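Probable L,D-transpeptidase 3 (Mycobacterium tuberculosis, PDB 6D4K) probably catalyses L,D-transpeptidation in cell-wall biogenesis, yet does not make 3->3 peptidoglycan cross-links from tetrapeptide stems and may instead anchor proteins to peptidoglycan. Local coordinates at residues A29-T34 against L102-L107; V45-S50 against R64-K69; H147-F152 against S238-D243. All coordinates share one frame; numbering follows the deposited sequence. Where two conformers were deposited one is given.

Overall arrangement
Contacts 1 and 2 belong to the Ig-like domain and contact 3 to the L,D-transpeptidase catalytic domain, some 42 to 43 Å away between centres and across the middle of the chain. The first two lie about 6 Å apart, centre to centre, and join the same pair of sheets: strands 28-32 and 45-49 are neighbours in one, strands 99-104 and 68-71 in the other. Both are purely apolar between their segments. Contact 2 is buried, whereas contact 1 is only partly buried, L107 being exposed. Contact 3 differs in kind: a poorly ordered loop arginine touches the capping serine of a helix, beside a water that R149 holds only weakly, in a small, polar, partly buried interface.

Contact 1: residues A29-T34 against L102-L107; sequences ASVLPT and LSVGSL
Two sheets of the Ig-like domain face each other here: V31, on edge strand 28-32, packs on L102, V104 and L107 of the hairpin made by strands 99-104 and 107-113. The V31 CA and V104 CA atoms lie 8.1 Å apart, and methyl groups meet across that spacing. V31 splits its branches between partners: a chi1 of 163° sets CG1 opposite the backbone N, and CG2 beside it. CG1 leans toward CD2 of L102, at 4.4 Å, while CG2 sits 4.2 Å from CG1 of V104. The same CG2 also meets CD2 of L107 at 4.1 Å, their side chains lying antiparallel alongside one another. V104 and L107 can both serve V31 because a type I' turn brings them together: V104 N bonds to L107 O at 2.8 Å, and L107 N bonds back to V104 O at 2.9 Å. L102 and V104 are buried and also touch V45 and V47 of strand 45-49, the neighbour of strand 28-32 in the facing sheet, whereas L107 is exposed, so V31 packs on both buried and exposed residues. Aliphatic side chains of two facing sheets meeting in this way form the core of an Ig-like beta sandwich.

Contact 2: residues V45-S50 against R64-K69; sequences VVVTFS and RAVEVK
Strand 45-49 and the segment 64-69, which leaves helix 59-65 and enters strand 68-71, run in opposite directions, V47 facing V66 and V45 facing V68. The V47 CA and V66 CA atoms are 7.7 Å apart, and V45 CA is 8.0 Å from V68 CA, a spacing bridged by side chains rather than by backbone bonds. V66 is the first residue to depart from helical backbone angles, and just beyond it E67 N bonds to R64 O at 3.2 Å. V66 is at the centre of the contact. Its CG1, placed beside the backbone N and anti to the carbonyl carbon (chi1 -57°), reaches CG1 of V47 at 4.0 Å and CE1 of F49 at 3.7 Å. F49 and V66 reach toward each other from the two sides, and V66 CG1, approaching the ring obliquely, also lies 3.9 Å from F49 CZ. V47 CG1 in turn lies 4.2 Å above one face of the F49 ring, offset toward its rim, so V47, F49 and V66 form one compact apolar cluster. Further along, CG2 of V45 meets CG1 of V68 at 4.3 Å. Around this buried core, V28 of strand 28-32 packs on V47 and V66; from strand 85-90, W88 touches both V45 and V68, and V86 touches F49; from strand 99-104, next to 68-71 in its sheet, L102 touches V68 and V104 touches V66.

Contact 3: residues H147-F152 against S238-D243; sequences HHRVHF and SLSRED
The loop 147-152 passes the turn from strand 237-239 into helix 241-250 at a distance, R149 CA lying 10.2 Å from S240 CA, so the long side chain of R149 has to bridge the gap to S240. That chain is poorly ordered, so its distances are less sure than the rest. As modelled, it leaves with CG anti to the backbone N (chi1 -153°) and then bends at chi2 and chi3, bringing NH1 to 3.4 Å from S240 CB, so that the methylene meets the guanidinium edge-on. R149 NH1 is also 4.4 Å from D243 OD2, opposite charges too far apart for a salt bridge. A water lies between them: it donates to D243 OD2 at 2.7 Å, accepts from S240 N at 3.0 Å, and receives only a weak bond from R149 NH1. S240 is the N-cap of helix 241-250, its OG accepting a fairly straight bond from D243 N (3.0 Å, 164°). On the loop side, H151 ND1 bonds to R149 O. Strand 157-159 lies against both segments, P159 touching R149 and M158 touching D243, while L239 pairs through its backbone with H218 of the parallel strand 216-219, the predicted proton donor/acceptor.

Contact 1: residues A29-T34 against L102-L107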
loop_
_atom_site.group_PDB
_atom_site.type_symbol
_atom_site.label_atom_id
_atom_site.label_comp_id
_atom_site.label_asym_id
_atom_site.label_seq_id
_atom_site.Cartn_x
_atom_site.Cartn_y
_atom_site.Cartn_z
ATOM N N ALA A 29 -9.504 21.855 -7.179
ATOM C CA ALA A 29 -8.408 22.080 -8.110
ATOM C C ALA A 29 -8.199 20.859 -8.991
ATOM O O ALA A 29 -8.037 20.984 -10.213
ATOM C CB ALA A 29 -7.132 22.418 -7.337
ATOM N N SER A 30 -8.219 19.669 -8.393
ATOM C CA SER A 30 -7.831 18.474 -9.128
ATOM C C SER A 30 -8.310 17.237 -8.385
ATOM O O SER A 30 -8.620 17.287 -7.193
ATOM C CB SER A 30 -6.313 18.420 -9.311
ATOM O OG SER A 30 -5.675 18.395 -8.050
ATOM N N VAL A 31 -8.327 16.117 -9.111
ATOM C CA VAL A 31 -8.776 14.836 -8.597
ATOM C C VAL A 31 -7.797 13.767 -9.047
ATOM O O VAL A 31 -7.317 13.799 -10.188
ATOM C CB VAL A 31 -10.180 14.514 -9.143
ATOM C CG1 VAL A 31 -10.509 13.046 -8.976
ATOM C CG2 VAL A 31 -11.192 15.395 -8.457
ATOM N N LEU A 32 -7.511 12.815 -8.155
ATOM C CA LEU A 32 -6.825 11.580 -8.535
ATOM C C LEU A 32 -7.824 10.448 -8.352
ATOM O O LEU A 32 -8.635 10.494 -7.426
ATOM C CB LEU A 32 -5.634 11.293 -7.629
ATOM C CG LEU A 32 -4.494 12.305 -7.610
ATOM C CD1 LEU A 32 -3.448 11.832 -6.620
ATOM C CD2 LEU A 32 -3.907 12.485 -9.002
ATOM N N PRO A 33 -7.768 9.409 -9.206
ATOM C CA PRO A 33 -6.903 9.219 -10.378
ATOM C C PRO A 33 -7.108 10.284 -11.476
ATOM O O PRO A 33 -8.219 10.813 -11.615
ATOM C CB PRO A 33 -7.335 7.836 -10.897
ATOM C CG PRO A 33 -7.802 7.135 -9.708
ATOM C CD PRO A 33 -8.535 8.187 -8.907
ATOM N N THR A 34 -6.038 10.612 -12.213
ATOM C CA THR A 34 -6.178 11.499 -13.359
ATOM C C THR A 34 -6.965 10.802 -14.468
ATOM O O THR A 34 -7.116 9.577 -14.483
ATOM C CB THR A 34 -4.807 11.968 -13.884
ATOM O OG1 THR A 34 -4.080 10.862 -14.434
ATOM C CG2 THR A 34 -3.974 12.616 -12.786
ATOM N N LEU A 102 -16.130 8.147 -13.258
ATOM C CA LEU A 102 -16.039 8.856 -11.997
ATOM C C LEU A 102 -16.649 10.240 -12.159
ATOM O O LEU A 102 -16.297 10.973 -13.090
ATOM C CB LEU A 102 -14.567 8.943 -11.585
ATOM C CG LEU A 102 -14.221 9.493 -10.223
ATOM C CD1 LEU A 102 -14.864 8.661 -9.126
ATOM C CD2 LEU A 102 -12.729 9.465 -10.074
ATOM N N SER A 103 -17.572 10.591 -11.270
ATOM C CA SER A 103 -18.035 11.966 -11.134
ATOM C C SER A 103 -17.708 12.437 -9.728
ATOM O O SER A 103 -17.935 11.712 -8.752
ATOM C CB SER A 103 -19.537 12.090 -11.419
ATOM O OG SER A 103 -19.808 11.882 -12.798
ATOM N N VAL A 104 -17.154 13.639 -9.625
ATOM C CA VAL A 104 -16.853 14.271 -8.351
ATOM C C VAL A 104 -17.429 15.673 -8.452
ATOM O O VAL A 104 -16.884 16.517 -9.172
ATOM C CB VAL A 104 -15.340 14.305 -8.074
ATOM C CG1 VAL A 104 -15.036 15.041 -6.778
ATOM C CG2 VAL A 104 -14.758 12.879 -8.051
ATOM N N GLY A 105 -18.555 15.910 -7.780
ATOM C CA GLY A 105 -19.219 17.202 -7.849
ATOM C C GLY A 105 -19.375 17.771 -9.251
ATOM O O GLY A 105 -18.877 18.864 -9.546
ATOM N N SER A 106 -20.047 17.016 -10.121
ATOM C CA SER A 106 -20.318 17.389 -11.510
ATOM C C SER A 106 -19.097 17.284 -12.423
ATOM O O SER A 106 -19.250 17.275 -13.648
ATOM C CB SER A 106 -20.980 18.768 -11.630
ATOM O OG SER A 106 -20.007 19.799 -11.672
ATOM N N LEU A 107 -17.887 17.208 -11.858
ATOM C CA LEU A 107 -16.703 16.967 -12.678
ATOM C C LEU A 107 -16.676 15.502 -13.085
ATOM O O LEU A 107 -16.558 14.614 -12.235
ATOM C CB LEU A 107 -15.426 17.328 -11.924
ATOM C CG LEU A 107 -14.106 16.796 -12.495
ATOM C CD1 LEU A 107 -13.937 17.146 -13.979
ATOM C CD2 LEU A 107 -12.908 17.288 -11.683
#

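Contact 2: residues V45-S50 against R64-K69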
loop_
_atom_site.group_PDB
_atom_site.type_symbol
_atom_site.label_atom_id
_atom_site.label_comp_id
_atom_site.label_asym_id
_atom_site.label_seq_id
_atom_site.Cartn_x
_atom_site.Cartn_y
_atom_site.Cartn_z
ATOM N N VAL A 45 -10.146 7.905 -4.279
ATOM C CA VAL A 45 -10.432 9.115 -5.034
ATOM C C VAL A 45 -9.970 10.294 -4.183
ATOM O O VAL A 45 -10.497 10.527 -3.089
ATOM C CB VAL A 45 -11.913 9.213 -5.411
ATOM C CG1 VAL A 45 -12.151 10.506 -6.174
ATOM C CG2 VAL A 45 -12.324 7.985 -6.242
ATOM N N VAL A 46 -8.972 11.022 -4.661
ATOM C CA VAL A 46 -8.310 12.056 -3.868
ATOM C C VAL A 46 -8.675 13.417 -4.451
ATOM O O VAL A 46 -8.379 13.703 -5.618
ATOM C CB VAL A 46 -6.787 11.856 -3.820
ATOM C CG1 VAL A 46 -6.144 12.847 -2.836
ATOM C CG2 VAL A 46 -6.454 10.416 -3.442
ATOM N N VAL A 47 -9.311 14.252 -3.638
ATOM C CA VAL A 47 -9.856 15.524 -4.076
ATOM C C VAL A 47 -9.019 16.635 -3.440
ATOM O O VAL A 47 -8.933 16.729 -2.212
ATOM C CB VAL A 47 -11.339 15.662 -3.686
ATOM C CG1 VAL A 47 -11.867 17.002 -4.187
ATOM C CG2 VAL A 47 -12.177 14.475 -4.231
ATOM N N THR A 48 -8.393 17.466 -4.271
ATOM C CA THR A 48 -7.563 18.575 -3.805
ATOM C C THR A 48 -8.318 19.873 -4.044
ATOM O O THR A 48 -8.736 20.154 -5.175
ATOM C CB THR A 48 -6.223 18.597 -4.540
ATOM O OG1 THR A 48 -5.504 17.399 -4.227
ATOM C CG2 THR A 48 -5.399 19.825 -4.113
ATOM N N PHE A 49 -8.493 20.647 -2.982
ATOM C CA PHE A 49 -9.227 21.902 -3.047
ATOM C C PHE A 49 -8.310 23.075 -3.382
ATOM O O PHE A 49 -7.118 23.068 -3.069
ATOM C CB PHE A 49 -9.952 22.176 -1.729
ATOM C CG PHE A 49 -11.051 21.198 -1.441
ATOM C CD1 PHE A 49 -12.302 21.384 -2.004
ATOM C CD2 PHE A 49 -10.832 20.107 -0.622
ATOM C CE1 PHE A 49 -13.346 20.497 -1.741
ATOM C CE2 PHE A 49 -11.866 19.187 -0.360
ATOM C CZ PHE A 49 -13.122 19.398 -0.914
ATOM N N SER A 50 -8.878 24.100 -4.021
ATOM C CA SER A 50 -8.068 25.261 -4.389
ATOM C C SER A 50 -7.593 26.030 -3.165
ATOM O O SER A 50 -6.547 26.678 -3.222
ATOM C CB SER A 50 -8.826 26.167 -5.364
ATOM O OG SER A 50 -8.957 25.532 -6.618
ATOM N N ARG A 64 -20.247 16.867 0.661
ATOM C CA ARG A 64 -21.424 16.780 -0.196
ATOM C C ARG A 64 -21.161 17.431 -1.548
ATOM O O ARG A 64 -21.598 16.920 -2.588
ATOM C CB ARG A 64 -22.636 17.398 0.508
ATOM C CG ARG A 64 -23.082 16.618 1.745
ATOM C CD ARG A 64 -24.466 17.005 2.229
ATOM N NE ARG A 64 -24.564 18.425 2.556
ATOM C CZ ARG A 64 -24.290 18.950 3.748
ATOM N NH1 ARG A 64 -23.903 18.179 4.753
ATOM N NH2 ARG A 64 -24.408 20.262 3.935
ATOM N N ALA A 65 -20.393 18.528 -1.556
ATOM C CA ALA A 65 -20.099 19.203 -2.811
ATOM C C ALA A 65 -19.232 18.342 -3.719
ATOM O O ALA A 65 -19.297 18.487 -4.944
ATOM C CB ALA A 65 -19.431 20.550 -2.540
ATOM N N VAL A 66 -18.441 17.430 -3.149
ATOM C CA VAL A 66 -17.529 16.602 -3.933
ATOM C C VAL A 66 -17.988 15.147 -3.910
ATOM O O VAL A 66 -17.188 14.221 -4.054
ATOM C CB VAL A 66 -16.062 16.775 -3.482
ATOM C CG1 VAL A 66 -15.661 18.250 -3.571
ATOM C CG2 VAL A 66 -15.836 16.224 -2.061
ATOM N N GLU A 67 -19.291 14.944 -3.739
ATOM C CA GLU A 67 -19.915 13.628 -3.743
ATOM C C GLU A 67 -19.342 12.745 -4.846
ATOM O O GLU A 67 -19.309 13.136 -6.019
ATOM C CB GLU A 67 -21.417 13.828 -3.971
ATOM C CG GLU A 67 -22.246 12.555 -3.915
ATOM C CD GLU A 67 -23.697 12.773 -4.325
ATOM O OE1 GLU A 67 -24.050 13.905 -4.722
ATOM O OE2 GLU A 67 -24.484 11.807 -4.243
ATOM N N VAL A 68 -18.854 11.565 -4.476
ATOM C CA VAL A 68 -18.224 10.666 -5.439
ATOM C C VAL A 68 -19.269 9.702 -5.992
ATOM O O VAL A 68 -19.889 8.936 -5.242
ATOM C CB VAL A 68 -17.054 9.901 -4.809
ATOM C CG1 VAL A 68 -16.465 8.914 -5.822
ATOM C CG2 VAL A 68 -16.006 10.889 -4.288
ATOM N N LYS A 69 -19.464 9.722 -7.311
ATOM C CA LYS A 69 -20.406 8.832 -7.982
ATOM C C LYS A 69 -19.648 8.069 -9.057
ATOM O O LYS A 69 -19.223 8.650 -10.061
ATOM C CB LYS A 69 -21.588 9.608 -8.565
ATOM C CG LYS A 69 -22.381 10.383 -7.512
ATOM C CD LYS A 69 -23.232 11.476 -8.138
ATOM C CE LYS A 69 -24.593 10.946 -8.573
ATOM N NZ LYS A 69 -25.682 11.341 -7.628
#

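Contact 3: residues H147-F152 against S238-D243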
loop_
_atom_site.group_PDB
_atom_site.type_symbol
_atom_site.label_atom_id
_atom_site.label_comp_id
_atom_site.label_asym_id
_atom_site.label_seq_id
_atom_site.Cartn_x
_atom_site.Cartn_y
_atom_site.Cartn_z
ATOM N N HIS A 147 22.887 -21.274 1.245
ATOM C CA HIS A 147 22.983 -22.663 1.678
ATOM C C HIS A 147 21.636 -23.354 1.519
ATOM O O HIS A 147 21.563 -24.493 1.042
ATOM C CB HIS A 147 23.463 -22.735 3.126
ATOM N N HIS A 148 20.562 -22.662 1.900
ATOM C CA HIS A 148 19.174 -23.058 1.705
ATOM C C HIS A 148 18.308 -22.072 2.467
ATOM O O HIS A 148 18.833 -21.210 3.185
ATOM C CB HIS A 148 18.902 -24.475 2.210
ATOM N N ARG A 149 16.990 -22.200 2.346
ATOM C CA ARG A 149 16.134 -21.209 2.970
ATOM C C ARG A 149 14.698 -21.724 2.956
ATOM O O ARG A 149 14.351 -22.630 2.191
ATOM C CB ARG A 149 16.306 -19.878 2.233
ATOM C CG ARG A 149 16.023 -18.674 3.075
ATOM C CD ARG A 149 15.320 -17.649 2.235
ATOM N NE ARG A 149 13.917 -17.992 2.301
ATOM C CZ ARG A 149 12.915 -17.240 1.898
ATOM N NH1 ARG A 149 13.103 -16.054 1.353
ATOM N NH2 ARG A 149 11.679 -17.692 2.014
ATOM N N VAL A 150 13.877 -21.173 3.852
ATOM C CA VAL A 150 12.471 -21.558 3.908
ATOM C C VAL A 150 11.806 -21.192 2.591
ATOM O O VAL A 150 11.912 -20.054 2.119
ATOM C CB VAL A 150 11.765 -20.878 5.093
ATOM C CG1 VAL A 150 10.248 -21.050 4.985
ATOM C CG2 VAL A 150 12.271 -21.435 6.417
ATOM N N HIS A 151 11.146 -22.166 1.969
ATOM C CA HIS A 151 10.224 -21.866 0.882
ATOM C C HIS A 151 9.090 -22.876 0.914
ATOM O O HIS A 151 9.298 -24.051 1.231
ATOM C CB HIS A 151 10.886 -21.772 -0.501
ATOM C CG HIS A 151 11.744 -22.943 -0.848
ATOM N ND1 HIS A 151 12.972 -23.161 -0.263
ATOM C CD2 HIS A 151 11.560 -23.953 -1.730
ATOM C CE1 HIS A 151 13.506 -24.260 -0.767
ATOM N NE2 HIS A 151 12.669 -24.762 -1.656
ATOM N N PHE A 152 7.892 -22.402 0.591
ATOM C CA PHE A 152 6.678 -23.109 0.970
ATOM C C PHE A 152 6.166 -24.071 -0.090
ATOM O O PHE A 152 5.475 -25.037 0.251
ATOM C CB PHE A 152 5.598 -22.102 1.368
ATOM C CG PHE A 152 5.837 -21.475 2.707
ATOM C CD1 PHE A 152 5.697 -22.217 3.868
ATOM C CD2 PHE A 152 6.229 -20.155 2.813
ATOM C CE1 PHE A 152 5.928 -21.644 5.108
ATOM C CE2 PHE A 152 6.453 -19.582 4.052
ATOM C CZ PHE A 152 6.310 -20.325 5.196
ATOM N N SER A 238 8.914 -7.632 5.713
ATOM C CA SER A 238 10.224 -7.928 5.152
ATOM C C SER A 238 10.128 -9.139 4.234
ATOM O O SER A 238 9.530 -10.152 4.606
ATOM C CB SER A 238 11.201 -8.249 6.282
ATOM O OG SER A 238 11.455 -7.111 7.082
ATOM N N LEU A 239 10.740 -9.040 3.054
ATOM C CA LEU A 239 10.799 -10.137 2.096
ATOM C C LEU A 239 12.239 -10.337 1.644
ATOM O O LEU A 239 13.101 -9.479 1.844
ATOM C CB LEU A 239 9.935 -9.847 0.858
ATOM C CG LEU A 239 8.442 -9.575 1.054
ATOM C CD1 LEU A 239 7.799 -9.178 -0.264
ATOM C CD2 LEU A 239 7.750 -10.796 1.646
ATOM N N SER A 240 12.496 -11.489 1.022
ATOM C CA SER A 240 13.768 -11.680 0.340
ATOM C C SER A 240 13.858 -10.716 -0.841
ATOM O O SER A 240 12.852 -10.187 -1.316
ATOM C CB SER A 240 13.898 -13.119 -0.169
ATOM O OG SER A 240 13.056 -13.344 -1.292
ATOM N N ARG A 241 15.083 -10.490 -1.326
ATOM C CA ARG A 241 15.245 -9.605 -2.480
ATOM C C ARG A 241 14.464 -10.118 -3.684
ATOM O O ARG A 241 13.807 -9.339 -4.385
ATOM C CB ARG A 241 16.723 -9.430 -2.838
ATOM C CG ARG A 241 16.949 -8.325 -3.863
ATOM C CD ARG A 241 18.317 -8.398 -4.531
ATOM N NE ARG A 241 18.635 -7.148 -5.222
ATOM C CZ ARG A 241 18.276 -6.862 -6.471
ATOM N NH1 ARG A 241 17.577 -7.734 -7.186
ATOM N NH2 ARG A 241 18.612 -5.694 -7.005
ATOM N N GLU A 242 14.508 -11.429 -3.924
ATOM C CA GLU A 242 13.851 -12.000 -5.096
ATOM C C GLU A 242 12.331 -11.922 -4.979
ATOM O O GLU A 242 11.645 -11.600 -5.958
ATOM C CB GLU A 242 14.307 -13.444 -5.301
ATOM C CG GLU A 242 15.787 -13.590 -5.662
ATOM C CD GLU A 242 16.721 -13.484 -4.455
ATOM O OE1 GLU A 242 16.236 -13.625 -3.312
ATOM O OE2 GLU A 242 17.936 -13.265 -4.654
ATOM N N ASP A 243 11.783 -12.207 -3.793
ATOM C CA ASP A 243 10.336 -12.097 -3.612
ATOM C C ASP A 243 9.887 -10.642 -3.671
ATOM O O ASP A 243 8.852 -10.335 -4.279
ATOM C CB ASP A 243 9.901 -12.757 -2.301
ATOM C CG ASP A 243 9.870 -14.278 -2.387
ATOM O OD1 ASP A 243 9.846 -14.817 -3.514
ATOM O OD2 ASP A 243 9.859 -14.939 -1.325
HETATM O O HOH W 1 10.605 -13.835 1.030
#